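Local coordinates for delta-aminolevulinic acid dehydratase (Toxoplasma gondii ME49, PDB 3OBK) that catalyses the condensation of two molecules of 5-aminolevulinic acid into the pyrrole porphobilinogen, an early step of tetrapyrrole biosynthesis, and assembles as an octamer, at the PBG site. Coordinates in Å, arbitrary orientation; residue numbers count along the deposited sequence, not the author numbering.

The PBG site. Residues 93, 134, 136, 138, 146, 183, 213, 218-219, 222-223, 236, 240, 267, 290, 292-293, 332. With PBG (3-[5-(aminomethyl)-4-(carboxymethyl)-1H-pyrrol-3-yl]propanoic acid), chain B.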
loop_
_atom_site.group_PDB
_atom_site.type_symbol
_atom_site.label_atom_id
_atom_site.label_comp_id
_atom_site.label_asym_id
_atom_site.label_seq_id
_atom_site.Cartn_x
_atom_site.Cartn_y
_atom_site.Cartn_z
ATOM N N PHE A 93 7.106 23.818 -34.018
ATOM C CA PHE A 93 8.490 23.495 -34.234
ATOM C C PHE A 93 8.981 24.271 -35.461
ATOM O O PHE A 93 8.281 24.340 -36.460
ATOM C CB PHE A 93 8.607 22.005 -34.494
ATOM C CG PHE A 93 8.183 21.141 -33.348
ATOM C CD1 PHE A 93 9.030 20.924 -32.273
ATOM C CD2 PHE A 93 6.988 20.471 -33.384
ATOM C CE1 PHE A 93 8.657 20.082 -31.243
ATOM C CE2 PHE A 93 6.616 19.620 -32.379
ATOM C CZ PHE A 93 7.429 19.421 -31.312
ATOM N N ASP A 134 8.521 24.327 -28.136
ATOM C CA ASP A 134 9.548 23.439 -27.650
ATOM C C ASP A 134 10.734 24.263 -27.111
ATOM O O ASP A 134 10.963 25.395 -27.557
ATOM C CB ASP A 134 9.986 22.528 -28.788
ATOM C CG ASP A 134 10.910 21.432 -28.339
ATOM O OD1 ASP A 134 10.424 20.288 -28.094
ATOM O OD2 ASP A 134 12.130 21.721 -28.236
ATOM N N ALA A 136 14.837 23.480 -26.494
ATOM C CA ALA A 136 15.838 22.506 -26.916
ATOM C C ALA A 136 16.583 23.118 -28.075
ATOM O O ALA A 136 16.023 23.904 -28.857
ATOM C CB ALA A 136 15.222 21.173 -27.325
ATOM N N ASP A 138 18.175 21.553 -30.544
ATOM C CA ASP A 138 18.497 20.763 -31.727
ATOM C C ASP A 138 18.014 21.363 -33.020
ATOM O O ASP A 138 18.656 21.172 -34.028
ATOM C CB ASP A 138 18.158 19.259 -31.636
ATOM C CG ASP A 138 16.839 18.955 -30.982
ATOM O OD1 ASP A 138 16.471 19.571 -29.956
ATOM O OD2 ASP A 138 16.219 17.983 -31.464
ATOM N N ASP A 146 20.434 18.427 -28.698
ATOM C CA ASP A 146 19.565 19.277 -27.883
ATOM C C ASP A 146 20.355 20.212 -26.979
ATOM O O ASP A 146 19.792 21.111 -26.391
ATOM C CB ASP A 146 18.637 18.440 -27.003
ATOM C CG ASP A 146 17.720 17.510 -27.793
ATOM O OD1 ASP A 146 18.102 17.016 -28.869
ATOM O OD2 ASP A 146 16.628 17.218 -27.293
ATOM N N SER A 183 12.310 19.763 -24.060
ATOM C CA SER A 183 12.449 18.382 -24.517
ATOM C C SER A 183 13.903 17.926 -24.533
ATOM O O SER A 183 14.235 16.907 -25.146
ATOM C CB SER A 183 11.883 18.259 -25.915
ATOM O OG SER A 183 12.605 19.093 -26.799
ATOM N N LYS A 213 11.527 10.937 -21.420
ATOM C CA LYS A 213 11.715 10.986 -22.860
ATOM C C LYS A 213 12.832 10.014 -23.189
ATOM O O LYS A 213 13.936 10.156 -22.681
ATOM C CB LYS A 213 12.107 12.377 -23.316
ATOM C CG LYS A 213 12.506 12.398 -24.761
ATOM C CD LYS A 213 12.651 13.811 -25.263
ATOM C CE LYS A 213 12.898 13.817 -26.736
ATOM N NZ LYS A 213 12.899 15.167 -27.237
ATOM N N PHE A 218 12.053 6.090 -32.962
ATOM C CA PHE A 218 10.830 6.531 -33.615
ATOM C C PHE A 218 10.750 8.033 -33.908
ATOM O O PHE A 218 9.675 8.505 -34.301
ATOM C CB PHE A 218 9.607 6.168 -32.763
ATOM C CG PHE A 218 9.316 4.715 -32.730
ATOM C CD1 PHE A 218 8.645 4.118 -33.775
ATOM C CD2 PHE A 218 9.712 3.940 -31.652
ATOM C CE1 PHE A 218 8.373 2.769 -33.750
ATOM C CE2 PHE A 218 9.463 2.619 -31.625
ATOM C CZ PHE A 218 8.793 2.012 -32.673
ATOM N N TYR A 219 11.836 8.776 -33.698
ATOM C CA TYR A 219 11.864 10.218 -33.951
ATOM C C TYR A 219 12.355 10.590 -35.342
ATOM O O TYR A 219 12.556 11.771 -35.652
ATOM C CB TYR A 219 12.807 10.929 -32.969
ATOM C CG TYR A 219 12.547 10.735 -31.499
ATOM C CD1 TYR A 219 11.290 10.828 -30.983
ATOM C CD2 TYR A 219 13.593 10.528 -30.633
ATOM C CE1 TYR A 219 11.058 10.677 -29.646
ATOM C CE2 TYR A 219 13.389 10.392 -29.283
ATOM C CZ TYR A 219 12.118 10.449 -28.785
ATOM O OH TYR A 219 11.917 10.297 -27.447
ATOM N N PHE A 222 10.352 13.145 -37.671
ATOM C CA PHE A 222 10.481 14.487 -37.114
ATOM C C PHE A 222 11.839 15.132 -37.550
ATOM O O PHE A 222 11.877 16.287 -37.996
ATOM C CB PHE A 222 10.335 14.436 -35.589
ATOM C CG PHE A 222 10.573 15.765 -34.888
ATOM C CD1 PHE A 222 11.867 16.183 -34.580
ATOM C CD2 PHE A 222 9.494 16.555 -34.488
ATOM C CE1 PHE A 222 12.080 17.369 -33.915
ATOM C CE2 PHE A 222 9.676 17.742 -33.811
ATOM C CZ PHE A 222 10.968 18.177 -33.544
ATOM N N ARG A 223 12.932 14.377 -37.425
ATOM C CA ARG A 223 14.238 14.887 -37.784
ATOM C C ARG A 223 14.386 15.133 -39.294
ATOM O O ARG A 223 15.201 15.948 -39.706
ATOM C CB ARG A 223 15.328 13.948 -37.267
ATOM C CG ARG A 223 15.422 13.931 -35.737
ATOM C CD ARG A 223 16.334 12.842 -35.245
ATOM N NE ARG A 223 16.338 12.705 -33.785
ATOM C CZ ARG A 223 16.806 11.637 -33.141
ATOM N NH1 ARG A 223 17.304 10.600 -33.818
ATOM N NH2 ARG A 223 16.772 11.581 -31.817
ATOM N N LYS A 236 21.888 10.147 -28.963
ATOM C CA LYS A 236 21.472 10.962 -27.829
ATOM C C LYS A 236 21.373 10.156 -26.543
ATOM O O LYS A 236 20.693 10.530 -25.609
ATOM C CB LYS A 236 20.148 11.676 -28.140
ATOM C CG LYS A 236 20.132 12.450 -29.448
ATOM C CD LYS A 236 18.931 13.367 -29.529
ATOM C CE LYS A 236 18.972 14.358 -30.703
ATOM N NZ LYS A 236 17.737 15.233 -30.736
ATOM N N GLN A 240 18.884 11.368 -23.497
ATOM C CA GLN A 240 17.616 10.652 -23.555
ATOM C C GLN A 240 17.778 9.297 -22.844
ATOM O O GLN A 240 18.878 8.772 -22.716
ATOM C CB GLN A 240 17.128 10.518 -24.977
ATOM C CG GLN A 240 16.792 11.896 -25.619
ATOM C CD GLN A 240 16.462 11.822 -27.113
ATOM O OE1 GLN A 240 16.537 10.764 -27.745
ATOM N NE2 GLN A 240 16.115 12.971 -27.688
ATOM N N LYS A 267 7.295 10.313 -23.583
ATOM C CA LYS A 267 7.509 10.279 -25.002
ATOM C C LYS A 267 8.607 9.323 -25.266
ATOM O O LYS A 267 9.608 9.352 -24.556
ATOM C CB LYS A 267 7.968 11.637 -25.435
ATOM C CG LYS A 267 8.361 11.818 -26.901
ATOM C CD LYS A 267 8.713 13.272 -27.008
ATOM C CE LYS A 267 9.570 13.667 -28.154
ATOM N NZ LYS A 267 10.186 15.004 -27.793
ATOM N N TYR A 290 3.080 11.742 -26.034
ATOM C CA TYR A 290 3.374 12.186 -27.391
ATOM C C TYR A 290 3.343 10.983 -28.333
ATOM O O TYR A 290 4.169 10.073 -28.233
ATOM C CB TYR A 290 4.740 12.838 -27.445
ATOM C CG TYR A 290 4.936 13.856 -28.548
ATOM C CD1 TYR A 290 4.719 13.551 -29.886
ATOM C CD2 TYR A 290 5.397 15.130 -28.248
ATOM C CE1 TYR A 290 4.946 14.520 -30.905
ATOM C CE2 TYR A 290 5.606 16.090 -29.235
ATOM C CZ TYR A 290 5.388 15.789 -30.550
ATOM O OH TYR A 290 5.630 16.788 -31.470
ATOM N N VAL A 292 4.420 10.061 -31.500
ATOM C CA VAL A 292 5.508 10.705 -32.213
ATOM C C VAL A 292 5.532 10.392 -33.702
ATOM O O VAL A 292 4.892 9.451 -34.168
ATOM C CB VAL A 292 6.877 10.323 -31.637
ATOM C CG1 VAL A 292 6.919 10.572 -30.147
ATOM C CG2 VAL A 292 7.237 8.883 -31.980
ATOM N N SER A 293 6.313 11.190 -34.436
ATOM C CA SER A 293 6.365 11.144 -35.883
ATOM C C SER A 293 6.484 9.728 -36.425
ATOM O O SER A 293 5.834 9.362 -37.381
ATOM C CB SER A 293 7.557 11.959 -36.351
ATOM O OG SER A 293 8.785 11.408 -35.887
ATOM N N TYR A 332 -0.011 14.021 -34.358
ATOM C CA TYR A 332 -0.124 14.595 -35.703
ATOM C C TYR A 332 -1.487 14.252 -36.322
ATOM O O TYR A 332 -1.897 14.882 -37.305
ATOM C CB TYR A 332 1.062 14.168 -36.587
ATOM C CG TYR A 332 2.382 14.580 -35.983
ATOM C CD1 TYR A 332 2.820 15.883 -36.056
ATOM C CD2 TYR A 332 3.157 13.671 -35.278
ATOM C CE1 TYR A 332 3.999 16.260 -35.493
ATOM C CE2 TYR A 332 4.345 14.029 -34.703
ATOM C CZ TYR A 332 4.777 15.338 -34.801
ATOM O OH TYR A 332 5.972 15.715 -34.204
HETATM C CHA PBG B . 13.746 17.897 -29.994
HETATM C C1A PBG B . 12.494 17.149 -30.312
HETATM C C2A PBG B . 12.408 15.904 -30.929
HETATM C C3A PBG B . 11.059 15.612 -31.010
HETATM C C4A PBG B . 10.378 16.631 -30.369
HETATM N NA PBG B . 11.261 17.561 -29.981
HETATM C C5A PBG B . 13.508 15.090 -31.568
HETATM C C6A PBG B . 14.502 14.494 -30.669
HETATM O O1A PBG B . 14.589 14.987 -29.513
HETATM O O2A PBG B . 15.272 13.600 -31.088
HETATM C C7A PBG B . 10.479 14.420 -31.668
HETATM C C8A PBG B . 9.016 14.434 -31.913
HETATM C C9A PBG B . 8.457 13.422 -32.823
HETATM O O3A PBG B . 7.376 13.670 -33.347
HETATM O O4A PBG B . 9.120 12.490 -33.304
HETATM N N1 PBG B . 14.077 18.106 -28.622
#
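Porphobilinogen, the reaction product, lies in the active site at the mouth of the family's TIM barrel, and the protein hides nearly all of its surface, leaving hardly any solvent side. The pyrrole is the tightly packed part. Phe222, its CG anti to the backbone N (chi1 175°), lays its ring almost parallel over one face, with centroids 3.8 Å apart and C3A over the middle of the phenyl. Phe93 meets the pyrrole edge-to-face while its own face covers Phe222 CE2. On the pyrrole's opposite face come two extended lysines, the pair that in this family forms Schiff bases with the substrates. Lys267 puts its amine NZ over the ring, 3.4 Å from the centroid; neither lysine is covalently linked to the product in this model. Lys213 NZ, also over the face, reaches the acetate O1A at 2.8 Å and is steadied by the Ser183 carbonyl O.

The looser part is a rim of weak contacts, such as pyrrole NA to Asp134 OD1 at 3.4 Å. Phe222 also covers C7A and C8A of the propionate, but the polar ends are held mainly by charge and hydrogen bonds. Arg223 presents the acetate O2A with the edge of its guanidinium, NH2 lying 2.6 Å away, and Lys236 NZ adds a salt bridge. Asp146 OD1 takes Lys236 NZ on its syn lone pair, while its OD2 accepts from the aminomethyl N1, 54° out of the carboxylate plane. Asp138 OD1 bonds N1 weakly; both carboxylates may favour a protonated amine, though nearby Lys213 and Lys236 would work against it. N1 also donates to Ser183 OG, which in turn donates to Asp134 OD1 on its syn lone pair. At the far end Ser293 N, starting helix 293-305, and Tyr332 OH both donate to O3A, and Tyr290 OH donates to Tyr332 OH. Ser293 OG grips the other propionate oxygen, 2.8 Å from O4A.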